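Local coordinates for protein arginine N-methyltransferase SFM1 (Saccharomyces cerevisiae, PDB 5C77), which catalyses the S-adenosyl-L-methionine-dependent monomethylation of a single arginine of ribosomal protein S3 in yeast, at residues 2-7 and 33-38; 61-66 and 122-127; 78-83 and 101-106. All coordinates share one frame; numbering follows the deposited sequence.

Contact 1: residues 2-7 and 33-38; sequences KYIIEH and ILSSLP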
loop_
_atom_site.group_PDB
_atom_site.type_symbol
_atom_site.label_atom_id
_atom_site.label_comp_id
_atom_site.label_asym_id
_atom_site.label_seq_id
_atom_site.Cartn_x
_atom_site.Cartn_y
_atom_site.Cartn_z
ATOM N N LYS A 2 -2.267 -0.026 10.330
ATOM C CA LYS A 2 -1.694 1.314 10.404
ATOM C C LYS A 2 -2.697 2.468 10.240
ATOM O O LYS A 2 -2.721 3.365 11.078
ATOM C CB LYS A 2 -0.516 1.464 9.435
ATOM C CG LYS A 2 0.785 0.886 9.958
ATOM C CD LYS A 2 1.949 1.789 9.573
ATOM C CE LYS A 2 1.705 3.246 10.023
ATOM N NZ LYS A 2 1.968 4.251 8.936
ATOM N N TYR A 3 -3.512 2.472 9.186
ATOM C CA TYR A 3 -4.528 3.534 9.039
ATOM C C TYR A 3 -5.916 3.069 9.457
ATOM O O TYR A 3 -6.406 2.054 8.982
ATOM C CB TYR A 3 -4.623 4.072 7.612
ATOM C CG TYR A 3 -3.335 4.533 7.008
ATOM C CD1 TYR A 3 -2.529 3.649 6.323
ATOM C CD2 TYR A 3 -2.929 5.853 7.105
ATOM C CE1 TYR A 3 -1.353 4.053 5.756
ATOM C CE2 TYR A 3 -1.741 6.277 6.538
ATOM C CZ TYR A 3 -0.960 5.364 5.862
ATOM O OH TYR A 3 0.227 5.737 5.274
ATOM N N ILE A 4 -6.559 3.825 10.332
ATOM C CA ILE A 4 -7.892 3.471 10.799
ATOM C C ILE A 4 -8.886 4.565 10.450
ATOM O O ILE A 4 -8.763 5.686 10.926
ATOM C CB ILE A 4 -7.921 3.298 12.323
ATOM C CG1 ILE A 4 -6.895 2.259 12.767
ATOM C CG2 ILE A 4 -9.309 2.912 12.779
ATOM C CD1 ILE A 4 -6.729 2.188 14.283
ATOM N N ILE A 5 -9.873 4.245 9.624
ATOM C CA ILE A 5 -10.902 5.221 9.307
ATOM C C ILE A 5 -12.196 4.938 10.041
ATOM O O ILE A 5 -12.770 3.862 9.913
ATOM C CB ILE A 5 -11.191 5.294 7.805
ATOM C CG1 ILE A 5 -9.924 5.665 7.031
ATOM C CG2 ILE A 5 -12.273 6.323 7.539
ATOM C CD1 ILE A 5 -10.135 5.663 5.531
ATOM N N GLU A 6 -12.643 5.908 10.824
ATOM C CA GLU A 6 -13.964 5.843 11.428
ATOM C C GLU A 6 -14.954 6.160 10.329
ATOM O O GLU A 6 -14.890 7.230 9.731
ATOM C CB GLU A 6 -14.087 6.884 12.533
ATOM C CG GLU A 6 -13.027 6.770 13.607
ATOM C CD GLU A 6 -13.279 5.591 14.527
ATOM O OE1 GLU A 6 -14.435 5.444 14.976
ATOM O OE2 GLU A 6 -12.330 4.813 14.795
ATOM N N HIS A 7 -15.858 5.234 10.040
ATOM C CA HIS A 7 -16.798 5.448 8.953
ATOM C C HIS A 7 -17.716 6.633 9.278
ATOM O O HIS A 7 -18.467 6.584 10.253
ATOM C CB HIS A 7 -17.601 4.178 8.665
ATOM C CG HIS A 7 -18.521 4.310 7.494
ATOM N ND1 HIS A 7 -18.094 4.758 6.264
ATOM C CD2 HIS A 7 -19.848 4.074 7.370
ATOM C CE1 HIS A 7 -19.118 4.787 5.429
ATOM N NE2 HIS A 7 -20.194 4.378 6.076
ATOM N N ILE A 33 -7.904 -0.195 8.328
ATOM C CA ILE A 33 -9.081 -0.746 8.986
ATOM C C ILE A 33 -10.213 0.277 8.995
ATOM O O ILE A 33 -10.041 1.402 9.453
ATOM C CB ILE A 33 -8.796 -1.272 10.415
ATOM C CG1 ILE A 33 -8.010 -2.587 10.362
ATOM C CG2 ILE A 33 -10.094 -1.553 11.140
ATOM C CD1 ILE A 33 -6.519 -2.433 10.209
ATOM N N LEU A 34 -11.362 -0.108 8.454
ATOM C CA LEU A 34 -12.565 0.717 8.555
ATOM C C LEU A 34 -13.308 0.341 9.842
ATOM O O LEU A 34 -13.747 -0.799 10.005
ATOM C CB LEU A 34 -13.464 0.522 7.327
ATOM C CG LEU A 34 -14.646 1.498 7.222
ATOM C CD1 LEU A 34 -14.178 2.951 7.084
ATOM C CD2 LEU A 34 -15.574 1.119 6.088
ATOM N N SER A 35 -13.431 1.290 10.764
ATOM C CA SER A 35 -13.975 0.980 12.081
ATOM C C SER A 35 -15.284 1.703 12.421
ATOM O O SER A 35 -15.767 2.550 11.662
ATOM C CB SER A 35 -12.936 1.276 13.151
ATOM O OG SER A 35 -12.798 2.673 13.321
ATOM N N SER A 36 -15.851 1.327 13.567
ATOM C CA SER A 36 -17.036 1.971 14.145
ATOM C C SER A 36 -18.251 1.959 13.252
ATOM O O SER A 36 -19.031 2.901 13.271
ATOM C CB SER A 36 -16.745 3.416 14.545
ATOM O OG SER A 36 -15.789 3.477 15.589
ATOM N N LEU A 37 -18.411 0.909 12.465
ATOM C CA LEU A 37 -19.596 0.792 11.637
ATOM C C LEU A 37 -20.758 0.457 12.554
ATOM O O LEU A 37 -20.530 -0.021 13.667
ATOM C CB LEU A 37 -19.412 -0.302 10.584
ATOM C CG LEU A 37 -18.779 0.132 9.263
ATOM C CD1 LEU A 37 -17.254 0.213 9.358
ATOM C CD2 LEU A 37 -19.194 -0.824 8.182
ATOM N N PRO A 38 -22.001 0.727 12.108
ATOM C CA PRO A 38 -23.166 0.330 12.903
ATOM C C PRO A 38 -23.075 -1.126 13.360
ATOM O O PRO A 38 -22.719 -2.021 12.595
ATOM C CB PRO A 38 -24.332 0.524 11.933
ATOM C CG PRO A 38 -23.888 1.645 11.059
ATOM C CD PRO A 38 -22.393 1.457 10.888
#

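Contact 2: residues 61-66 and 122-127; sequences DLKGIN and TAYPNL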
loop_
_atom_site.group_PDB
_atom_site.type_symbol
_atom_site.label_atom_id
_atom_site.label_comp_id
_atom_site.label_asym_id
_atom_site.label_seq_id
_atom_site.Cartn_x
_atom_site.Cartn_y
_atom_site.Cartn_z
ATOM N N ASP A 61 -14.773 -0.348 18.051
ATOM C CA ASP A 61 -14.190 0.978 18.158
ATOM C C ASP A 61 -12.695 0.853 18.426
ATOM O O ASP A 61 -12.142 -0.242 18.350
ATOM C CB ASP A 61 -14.880 1.774 19.274
ATOM C CG ASP A 61 -15.402 0.881 20.406
ATOM O OD1 ASP A 61 -14.822 -0.207 20.658
ATOM O OD2 ASP A 61 -16.409 1.273 21.043
ATOM N N LEU A 62 -12.054 1.969 18.756
ATOM C CA LEU A 62 -10.605 2.012 18.923
ATOM C C LEU A 62 -10.036 0.984 19.904
ATOM O O LEU A 62 -9.064 0.296 19.590
ATOM C CB LEU A 62 -10.161 3.413 19.325
ATOM C CG LEU A 62 -9.147 4.030 18.375
ATOM C CD1 LEU A 62 -9.684 3.952 16.959
ATOM C CD2 LEU A 62 -8.839 5.467 18.777
ATOM N N LYS A 63 -10.631 0.875 21.085
ATOM C CA LYS A 63 -10.122 -0.059 22.084
ATOM C C LYS A 63 -10.398 -1.521 21.749
ATOM O O LYS A 63 -9.739 -2.418 22.277
ATOM C CB LYS A 63 -10.676 0.271 23.469
ATOM C CG LYS A 63 -9.958 1.413 24.162
ATOM C CD LYS A 63 -8.588 1.018 24.691
ATOM C CE LYS A 63 -7.885 2.225 25.300
ATOM N NZ LYS A 63 -8.819 3.043 26.134
ATOM N N GLY A 64 -11.361 -1.761 20.866
ATOM C CA GLY A 64 -11.806 -3.115 20.594
ATOM C C GLY A 64 -11.270 -3.768 19.335
ATOM O O GLY A 64 -11.471 -4.965 19.134
ATOM N N ILE A 65 -10.586 -3.001 18.493
ATOM C CA ILE A 65 -10.161 -3.499 17.186
ATOM C C ILE A 65 -9.155 -4.645 17.265
ATOM O O ILE A 65 -9.125 -5.503 16.379
ATOM C CB ILE A 65 -9.565 -2.389 16.306
ATOM C CG1 ILE A 65 -8.506 -1.615 17.087
ATOM C CG2 ILE A 65 -10.651 -1.460 15.804
ATOM C CD1 ILE A 65 -7.636 -0.746 16.218
ATOM N N ASN A 66 -8.332 -4.662 18.314
ATOM C CA ASN A 66 -7.384 -5.762 18.494
ATOM C C ASN A 66 -8.101 -7.090 18.673
ATOM O O ASN A 66 -7.574 -8.141 18.296
ATOM C CB ASN A 66 -6.445 -5.515 19.680
ATOM C CG ASN A 66 -5.597 -4.251 19.504
ATOM O OD1 ASN A 66 -5.993 -3.144 19.935
ATOM N ND2 ASN A 66 -4.434 -4.400 18.859
ATOM N N THR A 122 -12.220 12.722 23.713
ATOM C CA THR A 122 -12.760 12.678 25.068
ATOM C C THR A 122 -12.816 11.245 25.594
ATOM O O THR A 122 -12.692 11.009 26.792
ATOM C CB THR A 122 -14.156 13.345 25.134
ATOM O OG1 THR A 122 -14.050 14.719 24.735
ATOM C CG2 THR A 122 -14.727 13.283 26.540
ATOM N N ALA A 123 -12.977 10.287 24.690
ATOM C CA ALA A 123 -13.030 8.878 25.078
ATOM C C ALA A 123 -11.642 8.289 25.337
ATOM O O ALA A 123 -11.479 7.412 26.187
ATOM C CB ALA A 123 -13.753 8.068 24.021
ATOM N N TYR A 124 -10.645 8.775 24.604
ATOM C CA TYR A 124 -9.298 8.222 24.697
ATOM C C TYR A 124 -8.252 9.294 24.982
ATOM O O TYR A 124 -7.416 9.595 24.127
ATOM C CB TYR A 124 -8.960 7.472 23.413
ATOM C CG TYR A 124 -10.032 6.481 23.014
ATOM C CD1 TYR A 124 -10.145 5.256 23.658
ATOM C CD2 TYR A 124 -10.936 6.771 21.999
ATOM C CE1 TYR A 124 -11.123 4.350 23.307
ATOM C CE2 TYR A 124 -11.921 5.863 21.637
ATOM C CZ TYR A 124 -12.010 4.649 22.296
ATOM O OH TYR A 124 -12.981 3.729 21.956
ATOM N N PRO A 125 -8.283 9.858 26.202
ATOM C CA PRO A 125 -7.429 10.986 26.589
ATOM C C PRO A 125 -5.967 10.574 26.695
ATOM O O PRO A 125 -5.078 11.382 26.434
ATOM C CB PRO A 125 -7.952 11.363 27.984
ATOM C CG PRO A 125 -9.252 10.616 28.153
ATOM C CD PRO A 125 -9.095 9.384 27.336
ATOM N N ASN A 126 -5.733 9.324 27.079
ATOM C CA ASN A 126 -4.381 8.816 27.237
ATOM C C ASN A 126 -3.839 8.142 25.976
ATOM O O ASN A 126 -2.632 7.951 25.836
ATOM C CB ASN A 126 -4.324 7.852 28.422
ATOM C CG ASN A 126 -4.602 8.542 29.737
ATOM O OD1 ASN A 126 -3.949 9.526 30.081
ATOM N ND2 ASN A 126 -5.587 8.041 30.476
ATOM N N LEU A 127 -4.730 7.790 25.058
ATOM C CA LEU A 127 -4.319 7.076 23.858
ATOM C C LEU A 127 -3.885 8.020 22.735
ATOM O O LEU A 127 -2.814 7.846 22.145
ATOM C CB LEU A 127 -5.449 6.172 23.374
ATOM C CG LEU A 127 -5.065 5.078 22.378
ATOM C CD1 LEU A 127 -4.165 4.043 23.036
ATOM C CD2 LEU A 127 -6.314 4.426 21.813
#

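Contact 3: residues 78-83 and 101-106; sequences GRVCLL and YFVFGG. With SAH (S-adenosyl-L-homocysteine), chain C.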
loop_
_atom_site.group_PDB
_atom_site.type_symbol
_atom_site.label_atom_id
_atom_site.label_comp_id
_atom_site.label_asym_id
_atom_site.label_seq_id
_atom_site.Cartn_x
_atom_site.Cartn_y
_atom_site.Cartn_z
ATOM N N GLY A 78 -0.152 7.013 23.507
ATOM C CA GLY A 78 0.749 7.978 22.907
ATOM C C GLY A 78 1.316 7.564 21.563
ATOM O O GLY A 78 2.033 8.334 20.921
ATOM N N ARG A 79 0.993 6.346 21.138
ATOM C CA ARG A 79 1.466 5.835 19.857
ATOM C C ARG A 79 0.317 5.766 18.862
ATOM O O ARG A 79 0.421 5.131 17.815
ATOM C CB ARG A 79 2.130 4.464 20.026
ATOM C CG ARG A 79 3.361 4.502 20.924
ATOM C CD ARG A 79 4.234 3.259 20.763
ATOM N NE ARG A 79 4.626 3.039 19.373
ATOM C CZ ARG A 79 5.645 3.652 18.780
ATOM N NH1 ARG A 79 6.377 4.522 19.461
ATOM N NH2 ARG A 79 5.925 3.396 17.508
ATOM N N VAL A 80 -0.787 6.418 19.202
ATOM C CA VAL A 80 -1.915 6.513 18.288
ATOM C C VAL A 80 -2.202 7.965 17.926
ATOM O O VAL A 80 -2.652 8.760 18.752
ATOM C CB VAL A 80 -3.172 5.841 18.849
ATOM C CG1 VAL A 80 -4.303 5.921 17.836
ATOM C CG2 VAL A 80 -2.868 4.382 19.221
ATOM N N CYS A 81 -1.918 8.303 16.676
ATOM C CA CYS A 81 -2.106 9.662 16.204
ATOM C C CYS A 81 -3.517 9.890 15.648
ATOM O O CYS A 81 -3.937 9.253 14.679
ATOM C CB CYS A 81 -1.053 10.007 15.153
ATOM S SG CYS A 81 -1.248 11.662 14.451
ATOM N N LEU A 82 -4.253 10.790 16.285
ATOM C CA LEU A 82 -5.524 11.246 15.738
ATOM C C LEU A 82 -5.278 12.447 14.822
ATOM O O LEU A 82 -4.639 13.418 15.218
ATOM C CB LEU A 82 -6.494 11.628 16.859
ATOM C CG LEU A 82 -7.717 12.430 16.404
ATOM C CD1 LEU A 82 -8.718 11.528 15.696
ATOM C CD2 LEU A 82 -8.361 13.182 17.567
ATOM N N LEU A 83 -5.774 12.377 13.594
ATOM C CA LEU A 83 -5.602 13.485 12.671
ATOM C C LEU A 83 -6.798 14.438 12.681
ATOM O O LEU A 83 -7.940 14.031 12.481
ATOM C CB LEU A 83 -5.271 12.955 11.278
ATOM C CG LEU A 83 -3.908 12.259 11.365
ATOM C CD1 LEU A 83 -3.810 11.035 10.498
ATOM C CD2 LEU A 83 -2.796 13.248 11.037
ATOM N N TYR A 101 -0.378 3.867 14.701
ATOM C CA TYR A 101 -1.706 3.994 14.097
ATOM C C TYR A 101 -2.091 5.436 13.818
ATOM O O TYR A 101 -1.813 6.333 14.618
ATOM C CB TYR A 101 -2.772 3.389 15.000
ATOM C CG TYR A 101 -2.643 1.904 15.171
ATOM C CD1 TYR A 101 -3.279 1.033 14.296
ATOM C CD2 TYR A 101 -1.886 1.368 16.212
ATOM C CE1 TYR A 101 -3.167 -0.326 14.449
ATOM C CE2 TYR A 101 -1.766 0.009 16.371
ATOM C CZ TYR A 101 -2.410 -0.833 15.487
ATOM O OH TYR A 101 -2.300 -2.189 15.638
ATOM N N PHE A 102 -2.758 5.635 12.685
ATOM C CA PHE A 102 -3.223 6.948 12.268
ATOM C C PHE A 102 -4.726 6.948 12.087
ATOM O O PHE A 102 -5.259 6.294 11.197
ATOM C CB PHE A 102 -2.512 7.374 10.997
ATOM C CG PHE A 102 -1.071 7.626 11.208
ATOM C CD1 PHE A 102 -0.157 6.588 11.130
ATOM C CD2 PHE A 102 -0.628 8.885 11.548
ATOM C CE1 PHE A 102 1.178 6.803 11.364
ATOM C CE2 PHE A 102 0.715 9.114 11.776
ATOM C CZ PHE A 102 1.622 8.068 11.689
ATOM N N VAL A 103 -5.405 7.691 12.948
ATOM C CA VAL A 103 -6.857 7.631 13.027
ATOM C C VAL A 103 -7.520 8.843 12.370
ATOM O O VAL A 103 -7.088 9.987 12.536
ATOM C CB VAL A 103 -7.330 7.460 14.497
ATOM C CG1 VAL A 103 -8.841 7.314 14.574
ATOM C CG2 VAL A 103 -6.648 6.258 15.126
ATOM N N PHE A 104 -8.562 8.562 11.604
ATOM C CA PHE A 104 -9.318 9.591 10.933
ATOM C C PHE A 104 -10.728 9.583 11.486
ATOM O O PHE A 104 -11.430 8.565 11.424
ATOM C CB PHE A 104 -9.285 9.369 9.427
ATOM C CG PHE A 104 -7.896 9.402 8.861
ATOM C CD1 PHE A 104 -7.069 8.296 8.952
ATOM C CD2 PHE A 104 -7.403 10.548 8.273
ATOM C CE1 PHE A 104 -5.786 8.333 8.458
ATOM C CE2 PHE A 104 -6.126 10.586 7.774
ATOM C CZ PHE A 104 -5.314 9.479 7.863
ATOM N N GLY A 105 -11.104 10.715 12.080
ATOM C CA GLY A 105 -12.435 10.926 12.623
ATOM C C GLY A 105 -13.245 11.765 11.660
ATOM O O GLY A 105 -13.315 11.447 10.474
ATOM N N GLY A 106 -13.832 12.849 12.157
ATOM C CA GLY A 106 -14.613 13.737 11.315
ATOM C C GLY A 106 -15.916 14.188 11.957
ATOM O O GLY A 106 -16.054 14.185 13.187
HETATM N N SAH C . -18.106 12.743 5.679
HETATM C CA SAH C . -17.048 13.170 6.590
HETATM C CB SAH C . -15.743 13.401 5.825
HETATM C CG SAH C . -14.479 13.368 6.684
HETATM S SD SAH C . -12.951 13.734 5.774
HETATM C C SAH C . -17.468 14.423 7.366
HETATM O O SAH C . -16.745 14.902 8.246
HETATM O OXT SAH C . -18.546 14.984 7.138
HETATM C "C5'" SAH C . -12.319 14.604 7.227
HETATM C "C4'" SAH C . -11.204 13.847 7.938
HETATM O "O4'" SAH C . -9.992 13.916 7.206
HETATM C "C3'" SAH C . -10.951 14.465 9.306
HETATM O "O3'" SAH C . -11.560 13.694 10.304
HETATM C "C2'" SAH C . -9.461 14.399 9.483
HETATM O "O2'" SAH C . -9.123 13.180 10.117
HETATM C "C1'" SAH C . -8.948 14.339 8.066
HETATM N N9 SAH C . -8.452 15.670 7.676
HETATM C C8 SAH C . -8.915 16.467 6.663
HETATM N N7 SAH C . -8.189 17.603 6.638
HETATM C C5 SAH C . -7.268 17.548 7.624
HETATM C C6 SAH C . -6.273 18.428 8.045
HETATM N N6 SAH C . -6.091 19.595 7.436
HETATM N N1 SAH C . -5.471 18.080 9.112
HETATM C C2 SAH C . -5.639 16.876 9.754
HETATM N N3 SAH C . -6.625 16.013 9.337
HETATM C C4 SAH C . -7.423 16.336 8.287
#

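Contact 1: residues 2-7 and 33-38
His7 closes the pairing of two parallel strands: its N donates to Ser35 O at 3.1 Å, with an almost straight bond (174°). His7 CB touches both Leu34 CD1 and Leu37 CD1, each 4.0 Å away. CG, anti to the backbone N (chi1 -176°), carries the imidazole on to partners beyond the strands; the ring's two nitrogens are taken by Tyr20 OH and Gly11 O, and Phe12 stacks on it. Ile33 works mainly through its backbone. Its N reaches Tyr3 O at 2.8 Å and its O receives Ile5 N at 2.9 Å, the alternating pattern of parallel strands, while its branched side chain suits an extended backbone. Leu34 points to the same face as Ile5, and its CD1 leans back over the partner strand, 3.3 Å from Ile5 O and against Ile5 CB. Tyr20 of helix 14-27 packs on both these side chains.

The face carrying Ile4, Ile33, Glu6 and Ser35 is mixed. Glu6 bends at chi2 and turns its carboxylate back to the second strand, where OE2 lies 2.6 Å from Ser35 OG. OE1 accepts a bond from Ser36 OG, whose modelled length is doubtfully short, and also makes a salt bridge with Arg116. Serines fit here because they bring hydroxyls close without bulk. The pairing thus joins the strands of a beta-alpha-beta crossover through helix 14-27, apolar toward helices 14-27 and 140-151, with isoleucines and a polar cluster on the other face, where the charge of the buried carboxylate is probably offset by the Arg116 guanidinium and the Ser36 hydroxyl.

Contact 2: residues 61-66 and 122-127
Leu62 and Tyr124 mark the closest backbone approach, with their CA atoms 8.6 Å apart, so side chains must bridge the gap. In 61-66 Gly64 N bonds to Asp61 O at 3.0 Å, and 122-127 leaves helix 116-123 at Tyr124, where the backbone abandons helical angles.

No hydrogen bond crosses between them; the tyrosine ring does most of the joining. Leu62 CB sits over one face in a CH-pi contact, 4.0 Å from the ring centroid and 26° off its normal, while Ala123 CB lies against the opposite face. Lys63 comes to the edge instead. Its CG is 3.3 Å from Tyr124 CE1, and the chain, bent at chi2 (-74°) and again at chi4, curls back so that NZ lies in the ring plane, 3.6 Å from Tyr124 CD1, and not over the pi cloud. A long flexible lysine suits this partly exposed margin, its methylenes along the ring edge and its ammonium at the rim. Deeper in, Leu62 CD2 meets Leu127 CD2 at 4.1 Å, leucine to leucine. Replacing Tyr124 by an alanine would probably leave Leu62 CB without its aromatic partner and let the Lys63 chain turn more freely.

Leu62 also touches Glu6 of strand 3-6. The arrangement is that of a peripheral loop of an alpha/beta SPOUT-type domain, packed on the turn between helix 116-123 and strand 128-131.

Contact 3: residues 78-83 and 101-106
Cys81 O accepts a hydrogen bond from Val103 N at 2.8 Å, nearly straight (174°), with the CA-H of Phe102 in a weaker contact, Phe102 CA lying 3.4 Å from the same oxygen. Cys81 N bonds to Tyr101 O at 2.9 Å, and Leu83 N to Val103 O at the same 2.9 Å. The parallel strands 80-83 and 101-104 thus pair well in the middle, while the bond from Tyr101 N to Arg79 O at the start is weak.

The side chains divide by face. With Val80, Leu82 and Tyr101 goes Val103; Val80 CG1 and Val103 CG2 meet at 3.6 Å, compact branched groups that fill the space above a strand pair. The ring of Tyr101 reaches beyond them, its OH bonded to Glu73 O. The other face carries Cys81, Leu83, Phe102 and Phe104. Cys81 SG lies 5.1 Å from the centroid of the Phe102 ring and oblique to it, a sulfur-aromatic contact. In Leu83 and Phe104 alike CG is anti to the carbonyl carbon (chi1 -65° in Leu83), which sets the two chains side by side; the chi2 of Leu83 then brings its CD1 over a face of the Phe104 ring, 3.4 Å from Phe104 CZ, and to the edge of Phe102.

At the C-terminal ends of the strands the by-product S-adenosyl-L-homocysteine is bound: its O2' donates to Leu83 O at 2.8 Å. Gly106 is needed here, since a CB would be crowded by the carboxylate of the ligand and by the preceding carbonyl; its N bonds to Thr117 OG1. The pocket is probably built on a trefoil knot, as in SPOUT methyltransferases. Strand 128-131 flanks 80-83 and strand 3-6 flanks 101-108, while Ile144, Thr147 and Ile151 of helix 140-151 pack on the face with the two phenylalanines.

Contacts 1 and 3 are both buried pairs of parallel strands in one sheet, joined where strand 3-6 bonds to strand 101-108: Lys2 O lies 2.8 Å from Phe102 N and Ile4 N 2.9 Å from Phe102 O. Contact 2 is more peripheral, its centre about 18 Å from that of the chain, and relies on side chains alone. It still touches both others, through Ile65 CD1 against Ile4 CD1 and through Leu127 O, which faces Gly78 N. Chemistry follows position: contact 1 adds a buried carboxylate among hydroxyls, contact 3 aromatic packing that ends at the ligand, and contact 2 a tyrosine flanked by aliphatic groups and a lysine.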